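Local coordinates for putative pyrroline carboxylate reductase (Streptococcus pyogenes, PDB 2AHR), which probably catalyses the NAD(P)H-dependent reduction of 1-pyrroline-5-carboxylate to L-proline, the last step of proline biosynthesis, at residues G21-P26 and L46-A51; T124-N129 and R139-T144. One frame throughout, in Å; residues are numbered along the deposited sequence.

Interaction 1. Residues G21-P26 and L46-A51; sequences GLKQTP and LALPYA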
ATOM      1  N   GLY E  21      -4.852 -10.780  46.171  1.00 52.09           N
ATOM      2  CA  GLY E  21      -3.515 -10.716  46.760  1.00 51.32           C
ATOM      3  C   GLY E  21      -3.477  -9.991  48.100  1.00 51.02           C
ATOM      4  O   GLY E  21      -2.741 -10.385  49.007  1.00 50.34           O
ATOM      5  N   LEU E  22      -4.282  -8.938  48.222  1.00 50.79           N
ATOM      6  CA  LEU E  22      -4.384  -8.157  49.466  1.00 50.86           C
ATOM      7  C   LEU E  22      -5.083  -8.921  50.607  1.00 51.16           C
ATOM      8  O   LEU E  22      -4.834  -8.651  51.782  1.00 51.79           O
ATOM      9  CB  LEU E  22      -5.076  -6.811  49.211  1.00 50.41           C
ATOM     10  CG  LEU E  22      -4.382  -5.747  48.347  1.00 49.24           C
ATOM     11  CD1 LEU E  22      -5.346  -4.607  48.090  1.00 47.82           C
ATOM     12  CD2 LEU E  22      -3.112  -5.219  48.982  1.00 47.73           C
ATOM     13  N   LYS E  23      -5.957  -9.865  50.257  1.00 51.16           N
ATOM     14  CA  LYS E  23      -6.571 -10.763  51.243  1.00 51.29           C
ATOM     15  C   LYS E  23      -5.556 -11.736  51.858  1.00 51.36           C
ATOM     16  O   LYS E  23      -5.789 -12.276  52.923  1.00 51.08           O
ATOM     17  CB  LYS E  23      -7.731 -11.546  50.628  1.00 50.88           C
ATOM     18  CG  LYS E  23      -8.980 -10.732  50.372  1.00 50.22           C
ATOM     19  CD  LYS E  23     -10.056 -11.645  49.811  1.00 51.28           C
ATOM     20  CE  LYS E  23     -11.301 -10.886  49.395  1.00 50.93           C
ATOM     21  NZ  LYS E  23     -12.367 -11.834  48.953  1.00 50.85           N
ATOM     22  N   GLN E  24      -4.432 -11.950  51.183  1.00 51.83           N
ATOM     23  CA  GLN E  24      -3.382 -12.833  51.687  1.00 52.29           C
ATOM     24  C   GLN E  24      -2.383 -12.079  52.567  1.00 52.18           C
ATOM     25  O   GLN E  24      -1.348 -12.621  52.964  1.00 52.10           O
ATOM     26  CB  GLN E  24      -2.672 -13.553  50.527  1.00 52.60           C
ATOM     27  CG  GLN E  24      -3.552 -14.560  49.791  1.00 54.01           C
ATOM     28  CD  GLN E  24      -2.760 -15.523  48.915  1.00 57.72           C
ATOM     29  OE1 GLN E  24      -1.522 -15.464  48.845  1.00 58.89           O
ATOM     30  NE2 GLN E  24      -3.472 -16.431  48.243  1.00 58.78           N
ATOM     31  N   THR E  25      -2.701 -10.822  52.859  1.00 52.27           N
ATOM     32  CA  THR E  25      -1.917 -10.011  53.786  1.00 52.14           C
ATOM     33  C   THR E  25      -2.642  -9.880  55.148  1.00 52.13           C
ATOM     34  O   THR E  25      -3.842 -10.186  55.240  1.00 51.42           O
ATOM     35  CB  THR E  25      -1.619  -8.614  53.190  1.00 52.08           C
ATOM     36  OG1 THR E  25      -2.824  -7.827  53.161  1.00 51.60           O
ATOM     37  CG2 THR E  25      -1.026  -8.738  51.781  1.00 51.56           C
ATOM     38  N   PRO E  26      -1.919  -9.421  56.199  1.00 52.51           N
ATOM     39  CA  PRO E  26      -2.551  -9.254  57.527  1.00 52.81           C
ATOM     40  C   PRO E  26      -3.549  -8.096  57.576  1.00 52.87           C
ATOM     41  O   PRO E  26      -4.291  -7.968  58.541  1.00 52.95           O
ATOM     42  CB  PRO E  26      -1.367  -8.941  58.458  1.00 52.51           C
ATOM     43  CG  PRO E  26      -0.123  -9.201  57.664  1.00 53.11           C
ATOM     44  CD  PRO E  26      -0.492  -9.044  56.225  1.00 52.60           C
ATOM     45  N   LEU E  46     -17.404  -9.617  46.774  1.00 66.47           N
ATOM     46  CA  LEU E  46     -16.023  -9.795  47.246  1.00 65.72           C
ATOM     47  C   LEU E  46     -15.899 -10.199  48.708  1.00 65.13           C
ATOM     48  O   LEU E  46     -14.795 -10.481  49.175  1.00 65.06           O
ATOM     49  CB  LEU E  46     -15.199  -8.521  47.010  1.00 65.64           C
ATOM     50  CG  LEU E  46     -14.772  -8.153  45.586  1.00 65.98           C
ATOM     51  CD1 LEU E  46     -13.990  -6.847  45.601  1.00 66.32           C
ATOM     52  CD2 LEU E  46     -13.934  -9.248  44.937  1.00 66.31           C
ATOM     53  N   ALA E  47     -17.029 -10.216  49.417  1.00 64.68           N
ATOM     54  CA  ALA E  47     -17.100 -10.505  50.862  1.00 64.28           C
ATOM     55  C   ALA E  47     -16.233  -9.562  51.717  1.00 63.87           C
ATOM     56  O   ALA E  47     -15.401 -10.003  52.521  1.00 63.68           O
ATOM     57  CB  ALA E  47     -16.787 -11.990  51.155  1.00 64.20           C
ATOM     58  N   LEU E  48     -16.451  -8.259  51.541  1.00 63.39           N
ATOM     59  CA  LEU E  48     -15.668  -7.238  52.237  1.00 63.07           C
ATOM     60  C   LEU E  48     -16.544  -6.116  52.776  1.00 63.06           C
ATOM     61  O   LEU E  48     -17.651  -5.906  52.274  1.00 63.02           O
ATOM     62  CB  LEU E  48     -14.609  -6.642  51.300  1.00 62.77           C
ATOM     63  CG  LEU E  48     -13.396  -7.482  50.895  1.00 62.22           C
ATOM     64  CD1 LEU E  48     -12.681  -6.790  49.739  1.00 61.62           C
ATOM     65  CD2 LEU E  48     -12.438  -7.720  52.059  1.00 61.19           C
ATOM     66  N   PRO E  49     -16.052  -5.386  53.801  1.00 63.18           N
ATOM     67  CA  PRO E  49     -16.758  -4.194  54.276  1.00 63.25           C
ATOM     68  C   PRO E  49     -16.835  -3.127  53.186  1.00 63.53           C
ATOM     69  O   PRO E  49     -15.905  -3.003  52.378  1.00 63.47           O
ATOM     70  CB  PRO E  49     -15.875  -3.694  55.423  1.00 63.28           C
ATOM     71  CG  PRO E  49     -15.052  -4.874  55.828  1.00 63.10           C
ATOM     72  CD  PRO E  49     -14.821  -5.636  54.575  1.00 63.00           C
ATOM     73  N   TYR E  50     -17.936  -2.382  53.155  1.00 63.60           N
ATOM     74  CA  TYR E  50     -18.059  -1.226  52.264  1.00 63.81           C
ATOM     75  C   TYR E  50     -18.247   0.043  53.092  1.00 63.78           C
ATOM     76  O   TYR E  50     -18.695  -0.021  54.244  1.00 63.71           O
ATOM     77  CB  TYR E  50     -19.220  -1.395  51.269  1.00 63.98           C
ATOM     78  CG  TYR E  50     -20.594  -1.398  51.912  1.00 65.02           C
ATOM     79  CD1 TYR E  50     -21.175  -2.587  52.347  1.00 65.21           C
ATOM     80  CD2 TYR E  50     -21.309  -0.208  52.090  1.00 65.35           C
ATOM     81  CE1 TYR E  50     -22.438  -2.591  52.946  1.00 65.92           C
ATOM     82  CE2 TYR E  50     -22.567  -0.206  52.684  1.00 65.01           C
ATOM     83  CZ  TYR E  50     -23.127  -1.400  53.108  1.00 65.20           C
ATOM     84  OH  TYR E  50     -24.372  -1.411  53.698  1.00 64.91           O
ATOM     85  N   ALA E  51     -17.911   1.187  52.497  1.00 63.45           N
ATOM     86  CA  ALA E  51     -18.089   2.482  53.148  1.00 63.38           C
ATOM     87  C   ALA E  51     -19.339   3.222  52.663  1.00 63.35           C
ATOM     88  O   ALA E  51     -19.798   3.034  51.530  1.00 63.48           O
ATOM     89  CB  ALA E  51     -16.846   3.351  52.962  1.00 63.42           C
TER
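K23 reaches across to the chain at L46 with a single straight side chain, a compact example of a lysine ammonium group meeting the C-terminal end of a helix. Its CG stands beside the backbone N (chi1 -73°), and every later torsion is extended, so the methylenes run out at full stretch and bring NZ to 2.8 Å from L46 O. The donor sees the carbonyl at a C=O...N angle of 149°, somewhat off its plane. L46 closes helix 36-46, where a positive charge would probably be welcomed by the carbonyl end of the helix dipole. On the way K23 CE passes 4.3 Å from L48 CG. L48, whose side chain sets out toward 21-26, also rests on L29 of strand 28-32.

The lysine itself leaves from a type I turn, L22 to T25, in which T25 OG1 donates to L22 O at 2.6 Å, an oxygen that T25 N also reaches. At the other end A47, with positive phi, completes a Schellman motif. This surface contact thus joins the ends of two helices in the NADP-binding Rossmann fold, with L46 packed on V11 of the predicted dinucleotide-binding loop.

Interaction 2. Residues T124-N129 and R139-T144; sequences TALTGN and RVRDLT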
ATOM      1  N   THR E 124       4.561  -5.454  38.325  1.00 33.84           N
ATOM      2  CA  THR E 124       4.096  -4.167  38.836  1.00 33.83           C
ATOM      3  C   THR E 124       5.219  -3.172  39.062  1.00 34.47           C
ATOM      4  O   THR E 124       6.174  -3.455  39.792  1.00 34.67           O
ATOM      5  CB  THR E 124       3.319  -4.359  40.169  1.00 34.05           C
ATOM      6  OG1 THR E 124       2.252  -5.295  39.961  1.00 33.68           O
ATOM      7  CG2 THR E 124       2.718  -3.040  40.673  1.00 34.23           C
ATOM      8  N   ALA E 125       5.111  -1.998  38.434  1.00 34.59           N
ATOM      9  CA  ALA E 125       6.035  -0.914  38.709  1.00 34.57           C
ATOM     10  C   ALA E 125       5.589  -0.193  39.983  1.00 35.02           C
ATOM     11  O   ALA E 125       4.386  -0.113  40.281  1.00 34.16           O
ATOM     12  CB  ALA E 125       6.099   0.060  37.536  1.00 34.73           C
ATOM     13  N   LEU E 126       6.569   0.340  40.714  1.00 35.26           N
ATOM     14  CA  LEU E 126       6.314   1.078  41.948  1.00 36.22           C
ATOM     15  C   LEU E 126       7.229   2.286  42.024  1.00 36.51           C
ATOM     16  O   LEU E 126       8.438   2.169  41.827  1.00 37.48           O
ATOM     17  CB  LEU E 126       6.540   0.189  43.183  1.00 36.09           C
ATOM     18  CG  LEU E 126       6.607   0.854  44.582  1.00 36.77           C
ATOM     19  CD1 LEU E 126       5.254   1.453  44.979  1.00 33.37           C
ATOM     20  CD2 LEU E 126       7.081  -0.156  45.632  1.00 36.47           C
ATOM     21  N   THR E 127       6.655   3.446  42.312  1.00 36.79           N
ATOM     22  CA  THR E 127       7.463   4.620  42.622  1.00 37.18           C
ATOM     23  C   THR E 127       6.746   5.550  43.612  1.00 37.42           C
ATOM     24  O   THR E 127       5.524   5.497  43.743  1.00 37.04           O
ATOM     25  CB  THR E 127       7.908   5.357  41.328  1.00 36.91           C
ATOM     26  OG1 THR E 127       9.032   6.188  41.626  1.00 38.59           O
ATOM     27  CG2 THR E 127       6.773   6.198  40.731  1.00 34.58           C
ATOM     28  N   GLY E 128       7.511   6.417  44.280  1.00 38.41           N
ATOM     29  CA  GLY E 128       6.948   7.375  45.246  1.00 39.27           C
ATOM     30  C   GLY E 128       7.437   8.814  45.117  1.00 39.78           C
ATOM     31  O   GLY E 128       8.514   9.077  44.555  1.00 40.38           O
ATOM     32  N   ASN E 129       6.641   9.758  45.608  1.00 39.96           N
ATOM     33  CA  ASN E 129       7.089  11.150  45.640  1.00 40.48           C
ATOM     34  C   ASN E 129       8.125  11.372  46.740  1.00 41.12           C
ATOM     35  O   ASN E 129       8.474  10.445  47.487  1.00 41.18           O
ATOM     36  CB  ASN E 129       5.925  12.166  45.686  1.00 39.83           C
ATOM     37  CG  ASN E 129       5.144  12.144  47.000  1.00 40.51           C
ATOM     38  OD1 ASN E 129       5.527  11.477  47.967  1.00 39.08           O
ATOM     39  ND2 ASN E 129       4.017  12.882  47.031  1.00 40.29           N
ATOM     40  N   ARG E 139       6.886  -1.013  52.846  1.00 46.28           N
ATOM     41  CA  ARG E 139       5.556  -1.496  53.234  1.00 46.10           C
ATOM     42  C   ARG E 139       4.634  -1.660  52.025  1.00 44.77           C
ATOM     43  O   ARG E 139       3.877  -2.630  51.935  1.00 44.26           O
ATOM     44  CB  ARG E 139       4.918  -0.573  54.272  1.00 46.72           C
ATOM     45  CG  ARG E 139       5.069  -1.065  55.714  1.00 50.62           C
ATOM     46  CD  ARG E 139       5.069   0.070  56.723  1.00 56.11           C
ATOM     47  NE  ARG E 139       3.906   0.952  56.626  1.00 60.10           N
ATOM     48  CZ  ARG E 139       3.939   2.270  56.846  1.00 62.00           C
ATOM     49  NH1 ARG E 139       5.081   2.885  57.153  1.00 62.69           N
ATOM     50  NH2 ARG E 139       2.823   2.988  56.741  1.00 62.67           N
ATOM     51  N   VAL E 140       4.712  -0.711  51.097  1.00 43.46           N
ATOM     52  CA  VAL E 140       3.926  -0.775  49.870  1.00 42.40           C
ATOM     53  C   VAL E 140       4.481  -1.848  48.915  1.00 41.75           C
ATOM     54  O   VAL E 140       3.706  -2.544  48.272  1.00 41.37           O
ATOM     55  CB  VAL E 140       3.783   0.613  49.202  1.00 42.42           C
ATOM     56  CG1 VAL E 140       3.089   0.507  47.831  1.00 41.17           C
ATOM     57  CG2 VAL E 140       3.004   1.560  50.121  1.00 41.84           C
ATOM     58  N   ARG E 141       5.803  -2.000  48.866  1.00 41.10           N
ATOM     59  CA  ARG E 141       6.417  -3.081  48.123  1.00 42.11           C
ATOM     60  C   ARG E 141       5.937  -4.458  48.623  1.00 42.23           C
ATOM     61  O   ARG E 141       5.758  -5.377  47.829  1.00 41.98           O
ATOM     62  CB  ARG E 141       7.945  -2.990  48.158  1.00 42.44           C
ATOM     63  CG  ARG E 141       8.627  -3.997  47.223  1.00 45.49           C
ATOM     64  CD  ARG E 141      10.147  -3.964  47.299  1.00 51.16           C
ATOM     65  NE  ARG E 141      10.678  -2.628  47.040  1.00 56.65           N
ATOM     66  CZ  ARG E 141      11.287  -1.858  47.945  1.00 59.52           C
ATOM     67  NH1 ARG E 141      11.469  -2.290  49.191  1.00 59.59           N
ATOM     68  NH2 ARG E 141      11.729  -0.648  47.599  1.00 60.61           N
ATOM     69  N   ASP E 142       5.717  -4.590  49.933  1.00 42.40           N
ATOM     70  CA  ASP E 142       5.109  -5.793  50.494  1.00 42.89           C
ATOM     71  C   ASP E 142       3.724  -6.060  49.918  1.00 42.39           C
ATOM     72  O   ASP E 142       3.373  -7.217  49.655  1.00 42.13           O
ATOM     73  CB  ASP E 142       4.998  -5.693  52.021  1.00 43.70           C
ATOM     74  CG  ASP E 142       6.321  -5.892  52.707  1.00 46.13           C
ATOM     75  OD1 ASP E 142       7.134  -6.674  52.180  1.00 47.76           O
ATOM     76  OD2 ASP E 142       6.548  -5.266  53.776  1.00 50.97           O
ATOM     77  N   LEU E 143       2.940  -4.990  49.771  1.00 41.43           N
ATOM     78  CA  LEU E 143       1.618  -5.041  49.147  1.00 41.03           C
ATOM     79  C   LEU E 143       1.671  -5.498  47.684  1.00 40.63           C
ATOM     80  O   LEU E 143       0.886  -6.362  47.254  1.00 40.33           O
ATOM     81  CB  LEU E 143       0.975  -3.657  49.207  1.00 41.09           C
ATOM     82  CG  LEU E 143       0.075  -3.260  50.374  1.00 42.30           C
ATOM     83  CD1 LEU E 143       0.347  -4.039  51.643  1.00 41.29           C
ATOM     84  CD2 LEU E 143       0.156  -1.765  50.609  1.00 42.58           C
ATOM     85  N   THR E 144       2.587  -4.914  46.918  1.00 39.80           N
ATOM     86  CA  THR E 144       2.684  -5.259  45.511  1.00 38.78           C
ATOM     87  C   THR E 144       3.207  -6.683  45.348  1.00 38.75           C
ATOM     88  O   THR E 144       2.756  -7.405  44.457  1.00 38.41           O
ATOM     89  CB  THR E 144       3.514  -4.244  44.686  1.00 38.68           C
ATOM     90  OG1 THR E 144       4.818  -4.078  45.261  1.00 37.17           O
ATOM     91  CG2 THR E 144       2.819  -2.901  44.640  1.00 37.63           C
TER
HETATM   92  O   HOH W   1       2.952  -7.102  41.747  1.00 32.33           O
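L126 and V140 form the apolar centre of this buried contact, in which strand 122-128 packs against helix 134-145. The axes of 124-128 and 139-144 run nearly antiparallel, at 165°, and come within 9.8 Å. L126 holds its CG anti to the backbone N (chi1 168°), and its two methyls divide the helix surface between them: CD1 meets V140 CG1 at 3.7 Å, while CD2 lies 3.9 Å from R141 CB, the side chains here crossing at about a right angle. R141 therefore contributes the aliphatic root of its side chain. L126 is also packed against L109 and I111 of strand 108-112 and T150 of strand 148-152, so it sits where three neighbouring strands meet the helix.

A second apolar touch lies one strand repeat back, where the methyls of two threonines face each other, T124 CG2 to T144 CG2 at 4.0 Å. Both residues keep their hydroxyls for other work.

The polar contacts pass through water and neighbouring residues, with no direct hydrogen bond between the segments. One water accepts from T124 OG1 at 2.6 Å and donates to T144 O at 2.7 Å, tying the strand to a carbonyl in the last turn of the helix. T124 OG1 also bonds S122 OG. The hydroxyl of T144 stands between its backbone N and carbonyl carbon (chi1 55°); it lies near R141 O and hydrogen-bonds T150 OG1 of strand 148-152.

Strand 122-128, helix 134-145 and strand 148-152 make up a beta-alpha-beta unit, and this contact is the packing of its connecting helix on the first strand, the last-but-one of the Rossmann-type sheet, beside edge strand 148-152.

The two contacts come in series along the chain, interaction 1 closing before interaction 2 opens, and their centres lie about 18 Å apart. Both lie on elements in or around one mixed sheet. Interaction 1 joins the ends of helices 13-22 and 36-46, which flank strand 28-32 at one edge; interaction 2 lies toward the other edge, where 122-128, antiparallel to 108-112, and then 148-152 extend the parallel strands. They nevertheless meet directly, L22 CD2 packing against L143 CG at 4.0 Å. One contact is a surface hydrogen bond from a lysine and the other buried apolar packing; L22 and L143 place their helices side by side in the NADP-binding domain.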